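Local structure of cytokinin riboside 5'-monophosphate phosphoribohydrolase (Corynebacterium glutamicum, 5WQ3) at residues Phe180-Leu183 with Cys184-Thr188; Asp209-Arg212 with His213-Glu217; Gly219-Glu223 with Lys224-Arg228. The protein belongs to the SLOG clan of alpha/beta proteins, built on a Rossmann-like parallel sheet flanked by helices, and assembles from six chains. All blocks are in the same frame, centred on the assembly; numbering follows the deposited sequence. Where two conformers were deposited one is given.

Contact 1: Phe180-Leu183 with Cys184-Thr188; sequences FEVL and CMVQT
Val182 and Val186 sit one turn apart on helix 173-188, side by side and pointing the same way. In the conformer given for Val182, CG2 lies 4.1 Å from CG2 of Val186, an apolar contact that holds for this conformer. The branch of Val182 is set by its first torsion (CG2 anti to the backbone N, CG1 at 54°), while Val186 CG2 also rests 3.4 Å from Val182 O. Met185 bends close to its own helix as well: CG passes 3.1 Å from Glu181 O before the chain turns off towards Leu160 on helix 152-162.

The backbone supplies the regular i to i+4 bonds. Cys184 N reaches Phe180 O at 3.0 Å, Val186 N reaches Val182 O at 2.8 Å, and the amides of Met185 and Gln187 bond likewise to Glu181 O and Leu183 O. In the next turn Cys184 O accepts both Thr188 N and, at 2.8 Å, Thr188 OG1, the hydroxyl lying in the carbonyl plane on a lone pair.

The polar ends of Glu181 and Gln187 find partners on other elements: Glu181 OE1 forms a salt bridge with Lys156, and Gln187 NE2 bonds to Asp225. Val182, Leu183 and Val186 pack on Ile196 of the next strand, the packing of a beta-alpha-beta unit made of strand 166-168, helix 173-188 and strand 196-199.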
ATOM      1  N   PHE C 180     -61.005  13.166 -24.569  1.00 19.40           N
ATOM      2  CA  PHE C 180     -61.413  14.402 -25.184  1.00 19.84           C
ATOM      3  C   PHE C 180     -61.206  14.389 -26.699  1.00 19.21           C
ATOM      4  O   PHE C 180     -61.988  14.966 -27.402  1.00 20.94           O
ATOM      5  CB  PHE C 180     -60.851  15.608 -24.508  1.00 20.51           C
ATOM      6  CG  PHE C 180     -61.464  15.839 -23.152  1.00 19.12           C
ATOM      7  CD1 PHE C 180     -62.769  16.208 -23.058  1.00 20.90           C
ATOM      8  CD2 PHE C 180     -60.742  15.655 -22.016  1.00 24.72           C
ATOM      9  CE1 PHE C 180     -63.398  16.380 -21.851  1.00 23.44           C
ATOM     10  CE2 PHE C 180     -61.353  15.846 -20.745  1.00 23.95           C
ATOM     11  CZ  PHE C 180     -62.678  16.209 -20.699  1.00 26.30           C
ATOM     12  N   GLU C 181     -60.281  13.591 -27.170  1.00 20.94           N
ATOM     13  CA  GLU C 181     -60.192  13.387 -28.618  1.00 23.14           C
ATOM     14  C   GLU C 181     -61.394  12.661 -29.188  1.00 22.72           C
ATOM     15  O   GLU C 181     -61.951  13.097 -30.168  1.00 25.26           O
ATOM     16  CB  GLU C 181     -58.963  12.607 -28.844  1.00 30.34           C
ATOM     17  CG  GLU C 181     -58.485  12.420 -30.233  1.00 40.40           C
ATOM     18  CD  GLU C 181     -57.134  11.734 -30.118  1.00 48.82           C
ATOM     19  OE1 GLU C 181     -56.305  12.195 -29.262  1.00 54.63           O
ATOM     20  OE2 GLU C 181     -56.958  10.699 -30.794  1.00 56.27           O
ATOM     21  N   VAL C 182     -61.841  11.574 -28.560  0.50 22.65           N
ATOM     22  CA  VAL C 182     -62.999  10.885 -29.119  0.50 21.69           C
ATOM     23  C   VAL C 182     -64.228  11.788 -29.006  0.50 22.40           C
ATOM     24  O   VAL C 182     -65.056  11.839 -29.889  0.50 22.48           O
ATOM     25  CB  VAL C 182     -63.241   9.475 -28.554  0.50 20.77           C
ATOM     26  CG1 VAL C 182     -63.327   9.455 -27.023  0.50 20.88           C
ATOM     27  CG2 VAL C 182     -64.509   8.887 -29.144  0.50 19.37           C
ATOM     28  N   LEU C 183     -64.357  12.483 -27.888  1.00 23.49           N
ATOM     29  CA  LEU C 183     -65.475  13.376 -27.710  1.00 24.24           C
ATOM     30  C   LEU C 183     -65.524  14.434 -28.838  1.00 25.05           C
ATOM     31  O   LEU C 183     -66.593  14.672 -29.363  1.00 25.65           O
ATOM     32  CB  LEU C 183     -65.436  14.055 -26.346  1.00 25.92           C
ATOM     33  CG  LEU C 183     -66.041  13.212 -25.246  1.00 24.12           C
ATOM     34  CD1 LEU C 183     -65.702  13.836 -23.911  1.00 23.46           C
ATOM     35  CD2 LEU C 183     -67.552  13.093 -25.408  1.00 26.17           C
ATOM     36  N   CYS C 184     -64.384  15.008 -29.193  0.50 25.80           N
ATOM     37  CA  CYS C 184     -64.310  15.973 -30.301  0.50 29.15           C
ATOM     38  C   CYS C 184     -64.543  15.329 -31.700  0.50 27.37           C
ATOM     39  O   CYS C 184     -65.041  15.988 -32.604  0.50 28.58           O
ATOM     40  CB  CYS C 184     -62.969  16.725 -30.240  0.50 31.65           C
ATOM     41  SG  CYS C 184     -62.711  17.940 -31.555  0.50 38.94           S
ATOM     42  N   MET C 185     -64.186  14.058 -31.864  1.00 26.23           N
ATOM     43  CA  MET C 185     -64.436  13.314 -33.079  1.00 27.51           C
ATOM     44  C   MET C 185     -65.929  12.997 -33.164  1.00 30.86           C
ATOM     45  O   MET C 185     -66.515  13.067 -34.235  1.00 26.66           O
ATOM     46  CB  MET C 185     -63.608  12.057 -33.145  1.00 29.36           C
ATOM     47  CG  MET C 185     -62.109  12.283 -33.201  1.00 30.77           C
ATOM     48  SD  MET C 185     -61.587  12.884 -34.810  1.00 39.39           S
ATOM     49  CE  MET C 185     -61.070  14.565 -34.492  1.00 46.92           C
ATOM     50  N   VAL C 186     -66.566  12.713 -32.025  1.00 29.84           N
ATOM     51  CA  VAL C 186     -68.000  12.460 -32.062  1.00 29.87           C
ATOM     52  C   VAL C 186     -68.748  13.750 -32.367  1.00 31.62           C
ATOM     53  O   VAL C 186     -69.628  13.784 -33.253  1.00 33.69           O
ATOM     54  CB  VAL C 186     -68.512  11.753 -30.803  1.00 29.69           C
ATOM     55  CG1 VAL C 186     -70.030  11.771 -30.714  1.00 32.50           C
ATOM     56  CG2 VAL C 186     -67.993  10.337 -30.788  1.00 32.44           C
ATOM     57  N   GLN C 187     -68.375  14.824 -31.692  1.00 32.88           N
ATOM     58  CA  GLN C 187     -69.059  16.103 -31.881  1.00 34.86           C
ATOM     59  C   GLN C 187     -68.886  16.641 -33.324  1.00 34.91           C
ATOM     60  O   GLN C 187     -69.834  17.134 -33.886  1.00 34.40           O
ATOM     61  CB  GLN C 187     -68.640  17.073 -30.770  1.00 33.92           C
ATOM     62  CG  GLN C 187     -68.832  18.525 -31.005  1.00 39.33           C
ATOM     63  CD  GLN C 187     -67.973  19.247 -30.009  1.00 43.30           C
ATOM     64  OE1 GLN C 187     -66.756  19.170 -30.080  1.00 50.94           O
ATOM     65  NE2 GLN C 187     -68.582  19.826 -29.022  1.00 38.23           N
ATOM     66  N   THR C 188     -67.723  16.445 -33.951  1.00 40.71           N
ATOM     67  CA  THR C 188     -67.482  16.928 -35.314  1.00 37.21           C
ATOM     68  C   THR C 188     -68.042  15.987 -36.379  1.00 43.60           C
ATOM     69  O   THR C 188     -68.010  16.339 -37.538  1.00 43.19           O
ATOM     70  CB  THR C 188     -65.973  17.178 -35.629  1.00 40.61           C
ATOM     71  OG1 THR C 188     -65.169  15.996 -35.395  1.00 36.99           O
ATOM     72  CG2 THR C 188     -65.434  18.301 -34.813  1.00 38.39           C
TER

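Contact 2: Asp209-Arg212 with His213-Glu217; sequences DWIR and HRLVE
Toward its C-terminal end helix 201-216, where Trp210 lies over Arg214 and Leu215, widens into a pi-type turn at 213-216. A chi1 of 179° sets the indole of Trp210 beside its carbonyl carbon, and chi2 of 72° turns one face onto Arg214 and Leu215. Arg214 CB lies over the five-membered ring, 4.0 Å from its centroid, as a CH-pi contact, and CG follows at 3.6 Å from Trp210 NE1. Over the same face Leu215 CD2 meets the far rim, 4.0 Å from Trp210 CH2.

The widening shows in the backbone. His213 N still bonds to Asp209 O at 2.8 Å and Arg214 N to Trp210 O, but Ile211 O takes both Val216 N, an i to i+5 bond of 3.2 Å, and Leu215 N, the latter a weak bond bent to 121°. Leu215 CB stands 3.3 Å from that same Ile211 O, and its CD1 crosses to Ile211 CG2.

Beyond the indole, the bent chain of Arg214 carries its guanidinium to a salt bridge with Glu218. Arg212 instead runs extended from CG to NE, to a salt bridge between NH1 and Asp227 OD1, while NH2 makes a weak, long ion pair with Glu223 OE1.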
ATOM      1  N   ASP C 209     -69.404  16.782 -13.761  0.50 25.83           N
ATOM      2  CA  ASP C 209     -70.120  17.971 -13.195  0.50 26.87           C
ATOM      3  C   ASP C 209     -69.561  19.299 -13.755  0.50 26.70           C
ATOM      4  O   ASP C 209     -70.301  20.227 -14.123  0.50 27.71           O
ATOM      5  CB  ASP C 209     -70.049  17.977 -11.667  0.50 26.00           C
ATOM      6  CG  ASP C 209     -70.613  16.696 -11.026  0.50 28.51           C
ATOM      7  OD1 ASP C 209     -71.458  16.012 -11.633  0.50 33.43           O
ATOM      8  OD2 ASP C 209     -70.215  16.353  -9.896  0.50 31.31           O
ATOM      9  N   TRP C 210     -68.245  19.401 -13.845  1.00 27.84           N
ATOM     10  CA  TRP C 210     -67.646  20.602 -14.397  1.00 25.93           C
ATOM     11  C   TRP C 210     -68.043  20.753 -15.851  1.00 25.60           C
ATOM     12  O   TRP C 210     -68.413  21.831 -16.298  1.00 27.46           O
ATOM     13  CB  TRP C 210     -66.115  20.557 -14.244  1.00 25.85           C
ATOM     14  CG  TRP C 210     -65.387  21.749 -14.814  1.00 25.49           C
ATOM     15  CD1 TRP C 210     -65.356  23.027 -14.320  1.00 27.15           C
ATOM     16  CD2 TRP C 210     -64.629  21.773 -16.023  1.00 23.57           C
ATOM     17  NE1 TRP C 210     -64.610  23.833 -15.136  1.00 27.54           N
ATOM     18  CE2 TRP C 210     -64.148  23.073 -16.189  1.00 24.46           C
ATOM     19  CE3 TRP C 210     -64.298  20.812 -16.946  1.00 24.44           C
ATOM     20  CZ2 TRP C 210     -63.385  23.448 -17.257  1.00 22.94           C
ATOM     21  CZ3 TRP C 210     -63.523  21.180 -18.018  1.00 24.23           C
ATOM     22  CH2 TRP C 210     -63.062  22.493 -18.149  1.00 24.08           C
ATOM     23  N   ILE C 211     -67.959  19.680 -16.609  1.00 29.02           N
ATOM     24  CA  ILE C 211     -68.338  19.768 -18.017  1.00 30.72           C
ATOM     25  C   ILE C 211     -69.798  20.292 -18.169  1.00 33.14           C
ATOM     26  O   ILE C 211     -70.062  21.186 -18.995  1.00 31.12           O
ATOM     27  CB  ILE C 211     -68.172  18.408 -18.717  1.00 32.68           C
ATOM     28  CG1 ILE C 211     -66.668  18.063 -18.871  1.00 34.93           C
ATOM     29  CG2 ILE C 211     -68.830  18.435 -20.102  1.00 35.63           C
ATOM     30  CD1 ILE C 211     -66.415  16.611 -19.237  1.00 31.13           C
ATOM     31  N   ARG C 212     -70.735  19.760 -17.382  1.00 34.65           N
ATOM     32  CA  ARG C 212     -72.140  20.278 -17.446  1.00 40.94           C
ATOM     33  C   ARG C 212     -72.290  21.710 -16.914  1.00 41.20           C
ATOM     34  O   ARG C 212     -72.857  22.577 -17.569  1.00 47.63           O
ATOM     35  CB  ARG C 212     -73.127  19.389 -16.713  1.00 41.68           C
ATOM     36  CG  ARG C 212     -72.920  17.915 -16.920  1.00 43.02           C
ATOM     37  CD  ARG C 212     -74.011  17.107 -16.256  1.00 48.10           C
ATOM     38  NE  ARG C 212     -74.219  15.857 -16.989  1.00 54.70           N
ATOM     39  CZ  ARG C 212     -75.020  15.725 -18.051  1.00 56.46           C
ATOM     40  NH1 ARG C 212     -75.137  14.539 -18.649  1.00 60.10           N
ATOM     41  NH2 ARG C 212     -75.705  16.769 -18.533  1.00 58.65           N
ATOM     42  N   HIS C 213     -71.733  21.984 -15.753  1.00 42.83           N
ATOM     43  CA  HIS C 213     -72.039  23.245 -15.092  1.00 49.50           C
ATOM     44  C   HIS C 213     -71.223  24.375 -15.723  1.00 48.52           C
ATOM     45  O   HIS C 213     -71.550  25.543 -15.612  1.00 59.22           O
ATOM     46  CB  HIS C 213     -71.867  23.134 -13.568  1.00 52.45           C
ATOM     47  CG  HIS C 213     -72.908  22.269 -12.911  1.00 65.04           C
ATOM     48  ND1 HIS C 213     -72.595  21.210 -12.075  1.00 69.53           N
ATOM     49  CD2 HIS C 213     -74.264  22.288 -12.996  1.00 69.44           C
ATOM     50  CE1 HIS C 213     -73.712  20.626 -11.666  1.00 72.09           C
ATOM     51  NE2 HIS C 213     -74.739  21.258 -12.213  1.00 70.52           N
ATOM     52  N   ARG C 214     -70.185  24.031 -16.436  1.00 39.72           N
ATOM     53  CA  ARG C 214     -69.369  25.047 -16.957  1.00 32.36           C
ATOM     54  C   ARG C 214     -69.296  25.013 -18.457  1.00 29.21           C
ATOM     55  O   ARG C 214     -69.536  26.042 -19.095  1.00 30.16           O
ATOM     56  CB  ARG C 214     -67.999  24.926 -16.310  1.00 35.65           C
ATOM     57  CG  ARG C 214     -67.039  26.022 -16.627  1.00 36.82           C
ATOM     58  CD  ARG C 214     -67.600  27.403 -16.337  1.00 39.21           C
ATOM     59  NE  ARG C 214     -67.655  27.654 -14.897  1.00 41.12           N
ATOM     60  CZ  ARG C 214     -67.605  28.878 -14.354  1.00 41.96           C
ATOM     61  NH1 ARG C 214     -67.491  29.973 -15.126  1.00 40.89           N
ATOM     62  NH2 ARG C 214     -67.653  29.009 -13.037  1.00 41.44           N
ATOM     63  N   LEU C 215     -68.976  23.890 -19.089  1.00 24.07           N
ATOM     64  CA  LEU C 215     -68.885  23.997 -20.559  1.00 25.05           C
ATOM     65  C   LEU C 215     -70.283  24.198 -21.233  1.00 26.62           C
ATOM     66  O   LEU C 215     -70.424  24.908 -22.240  1.00 29.27           O
ATOM     67  CB  LEU C 215     -68.220  22.775 -21.157  1.00 25.90           C
ATOM     68  CG  LEU C 215     -66.820  22.416 -20.674  1.00 28.36           C
ATOM     69  CD1 LEU C 215     -66.140  21.327 -21.509  1.00 29.42           C
ATOM     70  CD2 LEU C 215     -65.944  23.626 -20.661  1.00 27.15           C
ATOM     71  N   VAL C 216     -71.298  23.506 -20.743  1.00 28.13           N
ATOM     72  CA  VAL C 216     -72.651  23.641 -21.339  1.00 32.91           C
ATOM     73  C   VAL C 216     -73.135  25.055 -21.024  1.00 36.34           C
ATOM     74  O   VAL C 216     -73.465  25.855 -21.915  1.00 32.69           O
ATOM     75  CB  VAL C 216     -73.663  22.646 -20.726  1.00 31.61           C
ATOM     76  CG1 VAL C 216     -75.057  22.875 -21.301  1.00 35.61           C
ATOM     77  CG2 VAL C 216     -73.218  21.199 -20.942  1.00 33.45           C
ATOM     78  N   GLU C 217     -73.108  25.381 -19.744  1.00 36.35           N
ATOM     79  CA  GLU C 217     -73.638  26.651 -19.329  1.00 44.25           C
ATOM     80  C   GLU C 217     -72.993  27.825 -20.061  1.00 45.61           C
ATOM     81  O   GLU C 217     -73.672  28.778 -20.380  1.00 47.92           O
ATOM     82  CB  GLU C 217     -73.633  26.766 -17.813  1.00 49.35           C
ATOM     83  CG  GLU C 217     -74.730  25.829 -17.257  1.00 58.23           C
ATOM     84  CD  GLU C 217     -74.742  25.625 -15.742  1.00 64.92           C
ATOM     85  OE1 GLU C 217     -75.416  24.663 -15.303  1.00 76.37           O
ATOM     86  OE2 GLU C 217     -74.093  26.403 -14.993  1.00 66.12           O
TER

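Contact 3: Gly219-Glu223 with Lys224-Arg228; sequences GMIDE and KDVDR
Asp225 folds back on Asp222 at the first turn of helix 223-227. Starting at the root of the side chain, Asp225 CB lies 3.2 Å from Asp222 O, and CG is nearly as close to that oxygen. With CG beside the backbone N (chi1 -51°), the carboxylate is carried round to the preceding loop. OD1 stays 4.1 Å from Asp222 O. OD2 accepts the amide of Asp222 at 2.9 Å, at an N-H...O angle of 154°, the donor standing well above the carboxylate plane. OD2 also has Ile221 CB at 3.7 Å and takes a hydrogen bond from Gln187 of helix 173-188.

The bond from Asp222 N to the Asp225 carboxylate has the form of one half of a capping box; Asp225 N makes a weak backbone bond, to Asp222 O. Just upstream, Gly219 with its positive phi is the C-prime residue of the Schellman motif that ends helix 201-216. Asp222 OD2 and Asp225 OD2 come within 4.4 Å, where like charges would probably repel, an effect the hydrogen bonds to Asp225 OD2 and the helix start may ease.

Further along, Glu223 O is shared by Asp227 N, in the carbonyl plane, and Val226 N, from above it. The side chains of Ile221 and Val226 cross at about a right angle, with Ile221 CD1 4.0 Å from Val226 CB.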
ATOM      1  N   GLY C 219     -71.955  27.659 -23.128  1.00 32.70           N
ATOM      2  CA  GLY C 219     -72.098  27.376 -24.531  1.00 30.54           C
ATOM      3  C   GLY C 219     -70.859  26.817 -25.275  1.00 30.48           C
ATOM      4  O   GLY C 219     -70.834  26.835 -26.479  1.00 30.03           O
ATOM      5  N   MET C 220     -69.898  26.227 -24.585  1.00 34.06           N
ATOM      6  CA  MET C 220     -68.698  25.687 -25.250  1.00 33.96           C
ATOM      7  C   MET C 220     -69.024  24.376 -25.988  1.00 35.89           C
ATOM      8  O   MET C 220     -68.402  24.033 -27.007  1.00 38.46           O
ATOM      9  CB  MET C 220     -67.644  25.340 -24.211  1.00 38.02           C
ATOM     10  CG  MET C 220     -67.228  26.435 -23.211  1.00 42.01           C
ATOM     11  SD  MET C 220     -66.320  27.701 -24.039  1.00 43.59           S
ATOM     12  CE  MET C 220     -65.958  28.921 -22.783  1.00 48.80           C
ATOM     13  N   ILE C 221     -69.927  23.596 -25.392  1.00 33.06           N
ATOM     14  CA  ILE C 221     -70.459  22.376 -26.007  1.00 35.04           C
ATOM     15  C   ILE C 221     -71.972  22.439 -25.948  1.00 36.99           C
ATOM     16  O   ILE C 221     -72.534  23.250 -25.232  1.00 33.81           O
ATOM     17  CB  ILE C 221     -70.019  21.120 -25.252  1.00 31.47           C
ATOM     18  CG1 ILE C 221     -70.744  21.022 -23.921  1.00 28.66           C
ATOM     19  CG2 ILE C 221     -68.485  21.069 -25.126  1.00 31.69           C
ATOM     20  CD1 ILE C 221     -70.285  19.904 -23.053  1.00 26.79           C
ATOM     21  N   ASP C 222     -72.633  21.557 -26.676  1.00 42.34           N
ATOM     22  CA  ASP C 222     -74.062  21.368 -26.464  1.00 43.20           C
ATOM     23  C   ASP C 222     -74.265  20.217 -25.559  1.00 41.10           C
ATOM     24  O   ASP C 222     -73.414  19.341 -25.387  1.00 38.78           O
ATOM     25  CB  ASP C 222     -74.792  21.188 -27.762  1.00 47.08           C
ATOM     26  CG  ASP C 222     -74.582  22.364 -28.670  1.00 50.83           C
ATOM     27  OD1 ASP C 222     -74.555  23.504 -28.157  1.00 55.20           O
ATOM     28  OD2 ASP C 222     -74.394  22.163 -29.873  1.00 54.48           O
ATOM     29  N   GLU C 223     -75.404  20.250 -24.920  1.00 45.01           N
ATOM     30  CA  GLU C 223     -75.658  19.337 -23.867  1.00 45.82           C
ATOM     31  C   GLU C 223     -75.662  17.878 -24.296  1.00 37.14           C
ATOM     32  O   GLU C 223     -75.295  17.014 -23.506  1.00 34.37           O
ATOM     33  CB  GLU C 223     -76.959  19.662 -23.188  1.00 48.12           C
ATOM     34  CG  GLU C 223     -76.963  19.102 -21.796  1.00 52.96           C
ATOM     35  CD  GLU C 223     -78.229  19.447 -21.066  1.00 61.97           C
ATOM     36  OE1 GLU C 223     -78.322  19.046 -19.885  1.00 65.36           O
ATOM     37  OE2 GLU C 223     -79.122  20.093 -21.680  1.00 62.40           O
ATOM     38  N   LYS C 224     -76.056  17.596 -25.512  1.00 33.82           N
ATOM     39  CA  LYS C 224     -76.028  16.227 -25.968  1.00 40.68           C
ATOM     40  C   LYS C 224     -74.554  15.701 -26.111  1.00 39.88           C
ATOM     41  O   LYS C 224     -74.290  14.511 -25.960  1.00 36.03           O
ATOM     42  CB  LYS C 224     -76.767  16.128 -27.297  1.00 44.89           C
ATOM     43  CG  LYS C 224     -76.125  16.948 -28.385  1.00 51.17           C
ATOM     44  CD  LYS C 224     -76.653  16.613 -29.768  1.00 55.71           C
ATOM     45  CE  LYS C 224     -77.825  17.516 -30.109  1.00 62.54           C
ATOM     46  NZ  LYS C 224     -78.621  16.872 -31.180  1.00 64.47           N
ATOM     47  N   ASP C 225     -73.607  16.595 -26.407  1.00 37.91           N
ATOM     48  CA  ASP C 225     -72.167  16.207 -26.489  1.00 41.55           C
ATOM     49  C   ASP C 225     -71.619  15.564 -25.176  1.00 37.01           C
ATOM     50  O   ASP C 225     -70.634  14.811 -25.230  1.00 38.57           O
ATOM     51  CB  ASP C 225     -71.280  17.389 -26.842  1.00 40.08           C
ATOM     52  CG  ASP C 225     -71.751  18.138 -28.064  1.00 45.94           C
ATOM     53  OD1 ASP C 225     -72.364  17.481 -28.912  1.00 44.29           O
ATOM     54  OD2 ASP C 225     -71.497  19.373 -28.170  1.00 44.06           O
ATOM     55  N   VAL C 226     -72.248  15.887 -24.041  1.00 30.61           N
ATOM     56  CA  VAL C 226     -71.929  15.290 -22.780  1.00 30.99           C
ATOM     57  C   VAL C 226     -72.945  14.225 -22.330  1.00 32.85           C
ATOM     58  O   VAL C 226     -72.568  13.202 -21.788  1.00 33.23           O
ATOM     59  CB  VAL C 226     -71.694  16.387 -21.694  1.00 34.78           C
ATOM     60  CG1 VAL C 226     -72.956  17.191 -21.370  1.00 35.39           C
ATOM     61  CG2 VAL C 226     -71.114  15.785 -20.423  1.00 37.14           C
ATOM     62  N   ASP C 227     -74.234  14.450 -22.556  1.00 36.13           N
ATOM     63  CA  ASP C 227     -75.277  13.459 -22.191  1.00 38.26           C
ATOM     64  C   ASP C 227     -75.128  12.119 -22.857  1.00 33.21           C
ATOM     65  O   ASP C 227     -75.621  11.155 -22.337  1.00 34.53           O
ATOM     66  CB  ASP C 227     -76.680  13.966 -22.573  1.00 46.09           C
ATOM     67  CG  ASP C 227     -77.240  14.950 -21.571  1.00 50.51           C
ATOM     68  OD1 ASP C 227     -76.535  15.270 -20.593  1.00 54.46           O
ATOM     69  OD2 ASP C 227     -78.382  15.404 -21.769  1.00 63.45           O
ATOM     70  N   ARG C 228     -74.454  12.065 -24.003  1.00 31.62           N
ATOM     71  CA  ARG C 228     -74.299  10.821 -24.760  1.00 32.30           C
ATOM     72  C   ARG C 228     -73.283   9.819 -24.211  1.00 34.17           C
ATOM     73  O   ARG C 228     -73.289   8.652 -24.635  1.00 30.03           O
ATOM     74  CB  ARG C 228     -73.892  11.152 -26.183  1.00 38.95           C
ATOM     75  CG  ARG C 228     -72.447  11.631 -26.341  1.00 43.21           C
ATOM     76  CD  ARG C 228     -72.228  12.327 -27.689  1.00 45.81           C
ATOM     77  NE  ARG C 228     -72.886  11.531 -28.723  1.00 49.76           N
ATOM     78  CZ  ARG C 228     -73.560  11.988 -29.781  1.00 51.87           C
ATOM     79  NH1 ARG C 228     -73.693  13.278 -30.025  1.00 54.76           N
ATOM     80  NH2 ARG C 228     -74.121  11.120 -30.617  1.00 54.11           N
TER

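In the fold
All three contacts are local and lie near the surface, each with a single buried residue among those touching: Val182, Ile211 and Val226. The centre of contact 1 lies about 13 Å from the chain's centre, against about 24 Å for contact 2 and 21 Å for contact 3. Contact 1 is regular alpha-helix leaning on the sheet; contact 2 is a widened helix end carrying a CH-pi contact on Trp210; contact 3 is a carboxylate-rich helix start. They meet mainly through apolar packing (Phe180 on Ile211, Ile211 on Val226), with Gln187 to Asp225 joining contacts 1 and 3. Contacts 2 and 3 lie on successive helices, joined by the Arg212-Asp227 salt bridge and the Schellman turn.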